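Alkylhalidase CmlS (Streptomyces venezuelae, PDB 3I3L) takes part in chloramphenicol biosynthesis as a flavin-dependent halogenase whose FAD is bonded covalently to the protein. Local coordinates at residues A267-S270 against S271-K275; Q372-A375 against S376-F380; P386-E389 against F390-K393; I396-S399 against D400-L404. All blocks are in the same frame, centred on the assembly; numbering follows the deposited sequence.

How the contacts relate
All four contacts are local, joining residues a few positions apart on continuous chain; they run in series and none nests in or crosses another. Contact 1 comes first, within helix 265-273, about 18 Å from contact 3 between centres. Contact 2 lies near the end of the long helix 352-382. The chain then turns into contact 3, which opens helix 389-394, and into contact 4, which opens helix 400-406. Contact 2 joins these last two: Y378 packs on W391 (Y378 CD1 to W391 CZ3 3.5 Å) and F390, while T379 probably hydrogen-bonds to contact 4 (T379 OG1 to I396 N 2.8 Å). Contacts 3 and 4 are neighbours in sequence alone.

Contact 1. Residues A267-S270 against S271-K275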
loop_
_atom_site.group_PDB
_atom_site.type_symbol
_atom_site.label_atom_id
_atom_site.label_comp_id
_atom_site.label_asym_id
_atom_site.label_seq_id
_atom_site.Cartn_x
_atom_site.Cartn_y
_atom_site.Cartn_z
ATOM N N ALA A 267 18.764 -6.770 25.519
ATOM C CA ALA A 267 18.492 -5.869 26.606
ATOM C C ALA A 267 17.635 -4.697 26.113
ATOM O O ALA A 267 16.675 -4.325 26.775
ATOM C CB ALA A 267 19.854 -5.353 27.241
ATOM N N PHE A 268 17.976 -4.124 24.951
ATOM C CA PHE A 268 17.147 -3.049 24.400
ATOM C C PHE A 268 15.679 -3.479 24.170
ATOM O O PHE A 268 14.744 -2.736 24.446
ATOM C CB PHE A 268 17.752 -2.453 23.121
ATOM C CG PHE A 268 16.958 -1.273 22.585
ATOM C CD1 PHE A 268 17.178 0.008 23.078
ATOM C CD2 PHE A 268 15.948 -1.460 21.633
ATOM C CE1 PHE A 268 16.446 1.097 22.605
ATOM C CE2 PHE A 268 15.212 -0.428 21.173
ATOM C CZ PHE A 268 15.446 0.881 21.628
ATOM N N TYR A 269 15.501 -4.703 23.712
ATOM C CA TYR A 269 14.202 -5.197 23.345
ATOM C C TYR A 269 13.278 -5.334 24.539
ATOM O O TYR A 269 12.139 -4.810 24.546
ATOM C CB TYR A 269 14.343 -6.521 22.556
ATOM C CG TYR A 269 13.050 -7.134 22.147
ATOM C CD1 TYR A 269 12.253 -6.563 21.130
ATOM C CD2 TYR A 269 12.586 -8.273 22.779
ATOM C CE1 TYR A 269 11.000 -7.161 20.752
ATOM C CE2 TYR A 269 11.374 -8.884 22.413
ATOM C CZ TYR A 269 10.588 -8.314 21.392
ATOM O OH TYR A 269 9.386 -8.920 21.055
ATOM N N SER A 270 13.747 -6.036 25.564
ATOM C CA SER A 270 12.954 -6.245 26.791
ATOM C C SER A 270 12.687 -4.947 27.560
ATOM O O SER A 270 11.551 -4.726 27.995
ATOM C CB SER A 270 13.652 -7.234 27.728
ATOM O OG SER A 270 14.005 -8.388 26.980
ATOM N N SER A 271 13.703 -4.096 27.747
ATOM C CA SER A 271 13.453 -2.859 28.538
ATOM C C SER A 271 12.574 -1.860 27.770
ATOM O O SER A 271 11.768 -1.136 28.345
ATOM C CB SER A 271 14.750 -2.171 29.000
ATOM O OG SER A 271 15.619 -1.874 27.927
ATOM N N THR A 272 12.699 -1.846 26.458
ATOM C CA THR A 272 11.824 -1.009 25.672
ATOM C C THR A 272 10.400 -1.567 25.670
ATOM O O THR A 272 9.441 -0.824 25.926
ATOM C CB THR A 272 12.362 -0.798 24.254
ATOM O OG1 THR A 272 13.711 -0.328 24.332
ATOM C CG2 THR A 272 11.556 0.275 23.521
ATOM N N LEU A 273 10.260 -2.866 25.408
ATOM C CA LEU A 273 8.916 -3.430 25.287
ATOM C C LEU A 273 8.145 -3.257 26.608
ATOM O O LEU A 273 6.932 -3.139 26.613
ATOM C CB LEU A 273 8.973 -4.904 24.905
ATOM C CG LEU A 273 7.682 -5.651 24.591
ATOM C CD1 LEU A 273 6.837 -4.910 23.559
ATOM C CD2 LEU A 273 8.051 -7.070 24.087
ATOM N N ALA A 274 8.873 -3.240 27.721
ATOM C CA ALA A 274 8.282 -3.109 29.056
ATOM C C ALA A 274 7.714 -1.691 29.253
ATOM O O ALA A 274 6.903 -1.453 30.129
ATOM C CB ALA A 274 9.342 -3.432 30.090
ATOM N N LYS A 275 8.125 -0.746 28.425
ATOM C CA LYS A 275 7.580 0.613 28.525
ATOM C C LYS A 275 6.182 0.750 27.950
ATOM O O LYS A 275 5.568 1.799 28.116
ATOM C CB LYS A 275 8.491 1.599 27.823
ATOM C CG LYS A 275 9.847 1.806 28.497
ATOM C CD LYS A 275 10.701 2.859 27.739
ATOM C CE LYS A 275 10.374 4.393 28.138
ATOM N NZ LYS A 275 8.872 4.875 28.118
#
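S271 folds its hydroxyl back onto the turn of helix before it, where S271 OG donates to A267 O at 2.9 Å. The same oxygen also takes the peptide hydrogen, S271 N to A267 O being 3.1 Å, and the two donors arrive from opposite faces of the carbonyl plane. A chi1 of 56° makes this possible, setting OG between the backbone N and the carbonyl carbon. T272 repeats the double grip one residue later: its OG1 donates to F268 O at 2.6 Å beside its own N-H, and OG1 also sits over the centre of one face of the F268 ring. S270 takes part chiefly through its backbone, S270 O accepting from A274 N at 3.1 Å, whereas its OG turns back to D266 O. L273 lies alongside Y269, both pointing the same way, with L273 CD2 beside the phenol end, 3.9 Å from Y269 CZ; Y269 OH is hydrogen-bonded to V248 O. S270 and S271 are on the exposed side of the helix, S271 also touching Q263. On its buried side F268 meets helix 257-263, Y269 and L273 rest on strands 203-213 and 245-253, and L273 also reaches M280 and L283 of helix 277-283.

Contact 2. Residues Q372-A375 against S376-F380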
loop_
_atom_site.group_PDB
_atom_site.type_symbol
_atom_site.label_atom_id
_atom_site.label_comp_id
_atom_site.label_asym_id
_atom_site.label_seq_id
_atom_site.Cartn_x
_atom_site.Cartn_y
_atom_site.Cartn_z
ATOM N N GLN A 372 1.564 11.085 3.000
ATOM C CA GLN A 372 0.702 12.177 3.495
ATOM C C GLN A 372 -0.259 11.688 4.575
ATOM O O GLN A 372 -0.528 12.361 5.555
ATOM C CB GLN A 372 -0.121 12.789 2.344
ATOM C CG GLN A 372 -1.675 12.742 2.627
ATOM C CD GLN A 372 -2.608 12.555 1.354
ATOM O OE1 GLN A 372 -3.279 11.510 1.205
ATOM N NE2 GLN A 372 -2.629 13.554 0.459
ATOM N N PHE A 373 -0.760 10.493 4.391
ATOM C CA PHE A 373 -1.743 9.920 5.257
ATOM C C PHE A 373 -1.084 9.576 6.561
ATOM O O PHE A 373 -1.557 9.945 7.636
ATOM C CB PHE A 373 -2.232 8.669 4.573
ATOM C CG PHE A 373 -3.359 7.985 5.247
ATOM C CD1 PHE A 373 -3.125 6.862 6.002
ATOM C CD2 PHE A 373 -4.690 8.419 5.040
ATOM C CE1 PHE A 373 -4.231 6.187 6.620
ATOM C CE2 PHE A 373 -5.780 7.752 5.605
ATOM C CZ PHE A 373 -5.567 6.650 6.400
ATOM N N LEU A 374 0.033 8.866 6.457
ATOM C CA LEU A 374 0.881 8.562 7.569
ATOM C C LEU A 374 1.190 9.780 8.464
ATOM O O LEU A 374 1.189 9.676 9.684
ATOM C CB LEU A 374 2.187 8.051 7.016
ATOM C CG LEU A 374 3.006 7.213 7.964
ATOM C CD1 LEU A 374 2.159 6.093 8.450
ATOM C CD2 LEU A 374 4.179 6.668 7.100
ATOM N N ALA A 375 1.460 10.920 7.846
ATOM C CA ALA A 375 1.809 12.111 8.574
ATOM C C ALA A 375 0.652 12.501 9.500
ATOM O O ALA A 375 0.874 12.909 10.640
ATOM C CB ALA A 375 2.127 13.276 7.560
ATOM N N SER A 376 -0.576 12.405 8.994
ATOM C CA SER A 376 -1.784 12.605 9.799
ATOM C C SER A 376 -1.833 11.685 11.008
ATOM O O SER A 376 -1.924 12.152 12.132
ATOM C CB SER A 376 -3.020 12.380 8.934
ATOM O OG SER A 376 -3.153 13.474 8.075
ATOM N N PHE A 377 -1.746 10.380 10.790
ATOM C CA PHE A 377 -1.750 9.449 11.913
ATOM C C PHE A 377 -0.680 9.726 12.951
ATOM O O PHE A 377 -0.993 9.762 14.141
ATOM C CB PHE A 377 -1.734 7.980 11.503
ATOM C CG PHE A 377 -3.049 7.494 11.070
ATOM C CD1 PHE A 377 -3.484 7.679 9.755
ATOM C CD2 PHE A 377 -3.883 6.861 11.974
ATOM C CE1 PHE A 377 -4.749 7.230 9.349
ATOM C CE2 PHE A 377 -5.129 6.411 11.578
ATOM C CZ PHE A 377 -5.561 6.604 10.252
ATOM N N TYR A 378 0.571 9.935 12.523
ATOM C CA TYR A 378 1.606 10.233 13.511
ATOM C C TYR A 378 1.252 11.536 14.304
ATOM O O TYR A 378 1.393 11.586 15.510
ATOM C CB TYR A 378 2.996 10.317 12.898
ATOM C CG TYR A 378 3.620 8.980 12.652
ATOM C CD1 TYR A 378 3.666 8.031 13.633
ATOM C CD2 TYR A 378 4.158 8.648 11.425
ATOM C CE1 TYR A 378 4.253 6.797 13.431
ATOM C CE2 TYR A 378 4.762 7.372 11.210
ATOM C CZ TYR A 378 4.772 6.474 12.218
ATOM O OH TYR A 378 5.345 5.203 12.055
ATOM N N THR A 379 0.810 12.586 13.598
ATOM C CA THR A 379 0.409 13.810 14.269
ATOM C C THR A 379 -0.679 13.597 15.358
ATOM O O THR A 379 -0.607 14.215 16.422
ATOM C CB THR A 379 -0.012 14.882 13.255
ATOM O OG1 THR A 379 1.072 15.038 12.349
ATOM C CG2 THR A 379 -0.272 16.242 13.950
ATOM N N PHE A 380 -1.658 12.730 15.096
ATOM C CA PHE A 380 -2.727 12.470 16.080
ATOM C C PHE A 380 -2.191 11.832 17.316
ATOM O O PHE A 380 -2.609 12.190 18.441
ATOM C CB PHE A 380 -3.843 11.552 15.529
ATOM C CG PHE A 380 -4.564 12.139 14.370
ATOM C CD1 PHE A 380 -4.731 13.528 14.277
ATOM C CD2 PHE A 380 -5.076 11.326 13.359
ATOM C CE1 PHE A 380 -5.389 14.090 13.182
ATOM C CE2 PHE A 380 -5.763 11.886 12.271
ATOM C CZ PHE A 380 -5.913 13.261 12.182
#
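The rings of F373 and F377, one helical turn apart, lie side by side and point the same way, their planes oblique to each other; the exact spacing of the pair is uncertain in the model. At the edge of the F377 ring, in its plane, is the carbonyl oxygen of F373, with F377 CD1 3.7 Å from F373 O. Both rings also meet F324 edge-to-face. L374 lies alongside Y378, both pointing the same way, with L374 CG 3.7 Å from Y378 CE2; the Y378 hydroxyl is bonded to D321 and W235. Beneath these side chains Y378 N donates to L374 O at 2.9 Å in a nearly straight bond (176°). A375 O is gripped twice, by T379 N at 3.0 Å and by T379 OG1 at 2.7 Å, from opposite faces of its plane; T379 OG1, anti to the carbonyl carbon (chi1 -55°), can therefore fold back along the helix. F373 with F377 and L374 with Y378 are thus i, i+4 pairs on the buried part of helix 352-382, the two phenylalanines packing on F324 and helix 430-439. In this FAD-binding fold the Y378 side chain is about 10 Å from that of D297, which is bonded covalently to the flavin.

Contact 3. Residues P386-E389 against F390-K393; sequences PDSE and FWRK
D387 and R392 face each other across the start of helix 389-394, where S388 holds the N-cap position and D387 is the centre of an inverse gamma turn. That turn is closed by a weak bond from S388 N to P386 O, 2.9 Å. Among the backbone bonds, the first helical ones follow directly: R392 N donates to S388 O at 3.0 Å and K393 N to E389 O at 3.0 Å.

The charged groups make two salt bridges. R392 NH2 reaches D387 OD1 at 2.9 Å with an N-H...O angle of 152°; the oxygen lies in the guanidinium plane, yet is met from well above its own carboxylate plane, 62° out of it. The same nitrogen makes a weak bond to the D387 carbonyl, R392 NH2 to D387 O 2.8 Å, so one residue is touched at both backbone and side chain. A bend at chi3 (67°) turns the arginine tip back toward the loop. D387 OD1 has a second partner in R395. E389 extends alongside K393, with E389 OE1 3.5 Å from K393 NZ, and the same oxygen is shared with R254.

Packing is the third kind. The indole of W391 is approached obliquely by the serine hydroxyl, W391 CD1 being 3.3 Å from S388 OG. Both polar ends are taken up by backbone carbonyls: S388 OG bonds to E232 O and W391 NE1 to F231 O, at the end of strand 226-231. Over one face of the R392 guanidinium, offset toward its rim, lies E389 CA, 3.5 Å from R392 NH1.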
loop_
_atom_site.group_PDB
_atom_site.type_symbol
_atom_site.label_atom_id
_atom_site.label_comp_id
_atom_site.label_asym_id
_atom_site.label_seq_id
_atom_site.Cartn_x
_atom_site.Cartn_y
_atom_site.Cartn_z
ATOM N N PRO A 386 4.708 11.724 24.442
ATOM C CA PRO A 386 5.663 12.741 24.872
ATOM C C PRO A 386 6.451 13.336 23.695
ATOM O O PRO A 386 6.387 12.833 22.527
ATOM C CB PRO A 386 6.628 11.964 25.805
ATOM C CG PRO A 386 6.227 10.483 25.698
ATOM C CD PRO A 386 4.838 10.472 25.218
ATOM N N ASP A 387 7.185 14.402 23.965
ATOM C CA ASP A 387 7.920 15.041 22.908
ATOM C C ASP A 387 9.295 14.392 22.793
ATOM O O ASP A 387 10.330 15.055 23.058
ATOM C CB ASP A 387 8.004 16.558 23.111
ATOM C CG ASP A 387 8.888 17.237 22.046
ATOM O OD1 ASP A 387 9.057 16.685 20.906
ATOM O OD2 ASP A 387 9.432 18.304 22.325
ATOM N N SER A 388 9.306 13.095 22.417
ATOM C CA SER A 388 10.523 12.354 22.089
ATOM C C SER A 388 10.951 12.612 20.653
ATOM O O SER A 388 10.167 13.114 19.843
ATOM C CB SER A 388 10.315 10.838 22.350
ATOM O OG SER A 388 9.473 10.294 21.343
ATOM N N GLU A 389 12.204 12.314 20.327
ATOM C CA GLU A 389 12.698 12.427 18.938
ATOM C C GLU A 389 11.847 11.609 17.921
ATOM O O GLU A 389 11.586 12.070 16.814
ATOM C CB GLU A 389 14.171 12.017 18.825
ATOM C CG GLU A 389 14.774 12.460 17.470
ATOM C CD GLU A 389 16.297 12.375 17.419
ATOM O OE1 GLU A 389 16.881 12.780 16.378
ATOM O OE2 GLU A 389 16.929 11.949 18.429
ATOM N N PHE A 390 11.338 10.459 18.345
ATOM C CA PHE A 390 10.446 9.704 17.487
ATOM C C PHE A 390 9.255 10.544 17.002
ATOM O O PHE A 390 9.054 10.694 15.821
ATOM C CB PHE A 390 9.914 8.409 18.147
ATOM C CG PHE A 390 9.149 7.551 17.179
ATOM C CD1 PHE A 390 9.807 6.621 16.361
ATOM C CD2 PHE A 390 7.775 7.713 17.031
ATOM C CE1 PHE A 390 9.098 5.863 15.409
ATOM C CE2 PHE A 390 7.059 6.922 16.071
ATOM C CZ PHE A 390 7.746 6.001 15.289
ATOM N N TRP A 391 8.469 11.057 17.949
ATOM C CA TRP A 391 7.253 11.779 17.619
ATOM C C TRP A 391 7.526 13.114 16.933
ATOM O O TRP A 391 6.809 13.513 16.030
ATOM C CB TRP A 391 6.330 11.898 18.848
ATOM C CG TRP A 391 5.897 10.528 19.271
ATOM C CD1 TRP A 391 6.370 9.803 20.321
ATOM C CD2 TRP A 391 4.981 9.693 18.589
ATOM N NE1 TRP A 391 5.777 8.540 20.348
ATOM C CE2 TRP A 391 4.931 8.445 19.290
ATOM C CE3 TRP A 391 4.244 9.832 17.439
ATOM C CZ2 TRP A 391 4.151 7.371 18.869
ATOM C CZ3 TRP A 391 3.454 8.756 17.018
ATOM C CH2 TRP A 391 3.414 7.552 17.731
ATOM N N ARG A 392 8.589 13.765 17.354
ATOM C CA ARG A 392 8.985 15.074 16.865
ATOM C C ARG A 392 9.441 15.005 15.406
ATOM O O ARG A 392 9.230 15.936 14.633
ATOM C CB ARG A 392 10.156 15.582 17.739
ATOM C CG ARG A 392 10.834 16.853 17.263
ATOM C CD ARG A 392 11.677 17.543 18.447
ATOM N NE ARG A 392 12.818 16.770 18.869
ATOM C CZ ARG A 392 12.906 16.033 19.998
ATOM N NH1 ARG A 392 14.015 15.387 20.294
ATOM N NH2 ARG A 392 11.896 15.937 20.857
ATOM N N LYS A 393 10.151 13.948 15.048
ATOM C CA LYS A 393 10.572 13.829 13.666
ATOM C C LYS A 393 9.362 13.579 12.773
ATOM O O LYS A 393 9.378 13.979 11.641
ATOM C CB LYS A 393 11.669 12.734 13.478
ATOM C CG LYS A 393 12.999 13.037 14.249
ATOM C CD LYS A 393 13.652 14.349 13.729
ATOM C CE LYS A 393 15.073 14.582 14.267
ATOM N NZ LYS A 393 16.091 14.155 13.235
#

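Contact 4. Residues I396-S399 against D400-L404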
loop_
_atom_site.group_PDB
_atom_site.type_symbol
_atom_site.label_atom_id
_atom_site.label_comp_id
_atom_site.label_asym_id
_atom_site.label_seq_id
_atom_site.Cartn_x
_atom_site.Cartn_y
_atom_site.Cartn_z
ATOM N N ILE A 396 3.513 16.457 12.051
ATOM C CA ILE A 396 3.554 17.530 11.091
ATOM C C ILE A 396 4.251 18.796 11.667
ATOM O O ILE A 396 4.032 19.176 12.835
ATOM C CB ILE A 396 2.122 17.868 10.607
ATOM C CG1 ILE A 396 1.731 16.933 9.470
ATOM C CG2 ILE A 396 1.990 19.406 10.160
ATOM C CD1 ILE A 396 0.188 16.805 9.314
ATOM N N THR A 397 5.075 19.418 10.830
ATOM C CA THR A 397 5.849 20.611 11.165
ATOM C C THR A 397 5.033 21.824 10.750
ATOM O O THR A 397 4.651 21.921 9.604
ATOM C CB THR A 397 7.173 20.634 10.326
ATOM O OG1 THR A 397 8.136 19.780 10.939
ATOM C CG2 THR A 397 7.777 22.054 10.213
ATOM N N GLU A 398 4.782 22.746 11.663
ATOM C CA GLU A 398 3.910 23.923 11.376
ATOM C C GLU A 398 3.975 24.905 12.569
ATOM O O GLU A 398 4.424 24.504 13.649
ATOM C CB GLU A 398 2.444 23.473 11.185
ATOM C CG GLU A 398 1.832 22.856 12.503
ATOM C CD GLU A 398 0.497 22.142 12.279
ATOM O OE1 GLU A 398 0.069 21.400 13.193
ATOM O OE2 GLU A 398 -0.138 22.343 11.205
ATOM N N SER A 399 3.486 26.148 12.381
ATOM C CA SER A 399 3.543 27.210 13.419
ATOM C C SER A 399 2.945 26.817 14.778
ATOM O O SER A 399 2.008 26.042 14.814
ATOM C CB SER A 399 2.843 28.492 12.917
ATOM O OG SER A 399 1.420 28.327 12.828
ATOM N N ASP A 400 3.480 27.373 15.879
ATOM C CA ASP A 400 2.933 27.146 17.249
ATOM C C ASP A 400 1.382 27.228 17.156
ATOM O O ASP A 400 0.645 26.394 17.736
ATOM C CB ASP A 400 3.364 28.222 18.315
ATOM C CG ASP A 400 4.913 28.436 18.482
ATOM O OD1 ASP A 400 5.701 27.570 18.986
ATOM O OD2 ASP A 400 5.319 29.591 18.197
ATOM N N ASP A 401 0.908 28.232 16.405
ATOM C CA ASP A 401 -0.523 28.573 16.322
ATOM C C ASP A 401 -1.362 27.592 15.478
ATOM O O ASP A 401 -2.472 27.238 15.894
ATOM C CB ASP A 401 -0.719 30.049 15.885
ATOM C CG ASP A 401 -0.285 31.092 16.995
ATOM O OD1 ASP A 401 -0.197 30.752 18.235
ATOM O OD2 ASP A 401 -0.040 32.281 16.613
ATOM N N ASP A 402 -0.830 27.141 14.330
ATOM C CA ASP A 402 -1.439 26.058 13.509
ATOM C C ASP A 402 -1.614 24.762 14.330
ATOM O O ASP A 402 -2.584 24.009 14.158
ATOM C CB ASP A 402 -0.576 25.739 12.265
ATOM C CG ASP A 402 -0.692 26.806 11.130
ATOM O OD1 ASP A 402 -1.207 27.898 11.413
ATOM O OD2 ASP A 402 -0.266 26.534 9.951
ATOM N N ARG A 403 -0.653 24.542 15.232
ATOM C CA ARG A 403 -0.580 23.336 16.055
ATOM C C ARG A 403 -1.523 23.318 17.238
ATOM O O ARG A 403 -2.096 22.269 17.538
ATOM C CB ARG A 403 0.877 23.027 16.502
ATOM C CG ARG A 403 0.955 21.955 17.589
ATOM C CD ARG A 403 1.850 20.804 17.183
ATOM N NE ARG A 403 1.911 19.799 18.234
ATOM C CZ ARG A 403 1.799 18.481 18.019
ATOM N NH1 ARG A 403 1.606 18.034 16.772
ATOM N NH2 ARG A 403 1.867 17.612 19.050
ATOM N N LEU A 404 -1.654 24.455 17.926
ATOM C CA LEU A 404 -2.689 24.630 18.976
ATOM C C LEU A 404 -4.112 24.592 18.364
ATOM O O LEU A 404 -4.972 23.827 18.824
ATOM C CB LEU A 404 -2.403 25.896 19.802
ATOM C CG LEU A 404 -1.149 25.780 20.735
ATOM C CD1 LEU A 404 -0.049 24.670 20.314
ATOM C CD2 LEU A 404 -0.466 27.142 20.996
HETATM O O HOH W 1 1.529 19.238 14.406
#
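I396 meets R403 through a water molecule, which donates to I396 O at 3.0 Å and accepts from R403 NH1 at 2.7 Å, lying in the plane of the guanidinium group. The third partner of this water is E398, whose OE1 receives its other hydrogen at 2.9 Å. A loop carbonyl, a carboxylate and an arginine are thereby joined without touching one another directly at their polar ends. R403 NH1 has a further partner in S382.

E398 is the first residue to touch the helix directly, its CB directed at it. With CG between the backbone N and the carbonyl carbon (chi1 65°) and the chain extended beyond, its carboxylate lies across the first turn: E398 OE1 is 3.5 Å from R403 CA, and E398 OE2 is 3.6 Å from D402 CB. The two acids come fairly close, with E398 OE2 4.4 Å from D402 OD2, a proximity probably eased by the salt bridge that E398 OE2 makes with R406.

S399 closes the segment and uses both of its oxygens. Its hydroxyl accepts from D402 N (S399 OG to D402 N 3.0 Å, N-H...O angle 162°), and its carbonyl accepts from R403 N (S399 O to R403 N 3.1 Å). The acidic run D400 to D402 sits at the same end, where negative charge would be expected to suit the N-terminal end of the helix dipole. The arrangement is that of a serine N-cap, which starts the short surface helix 400-406.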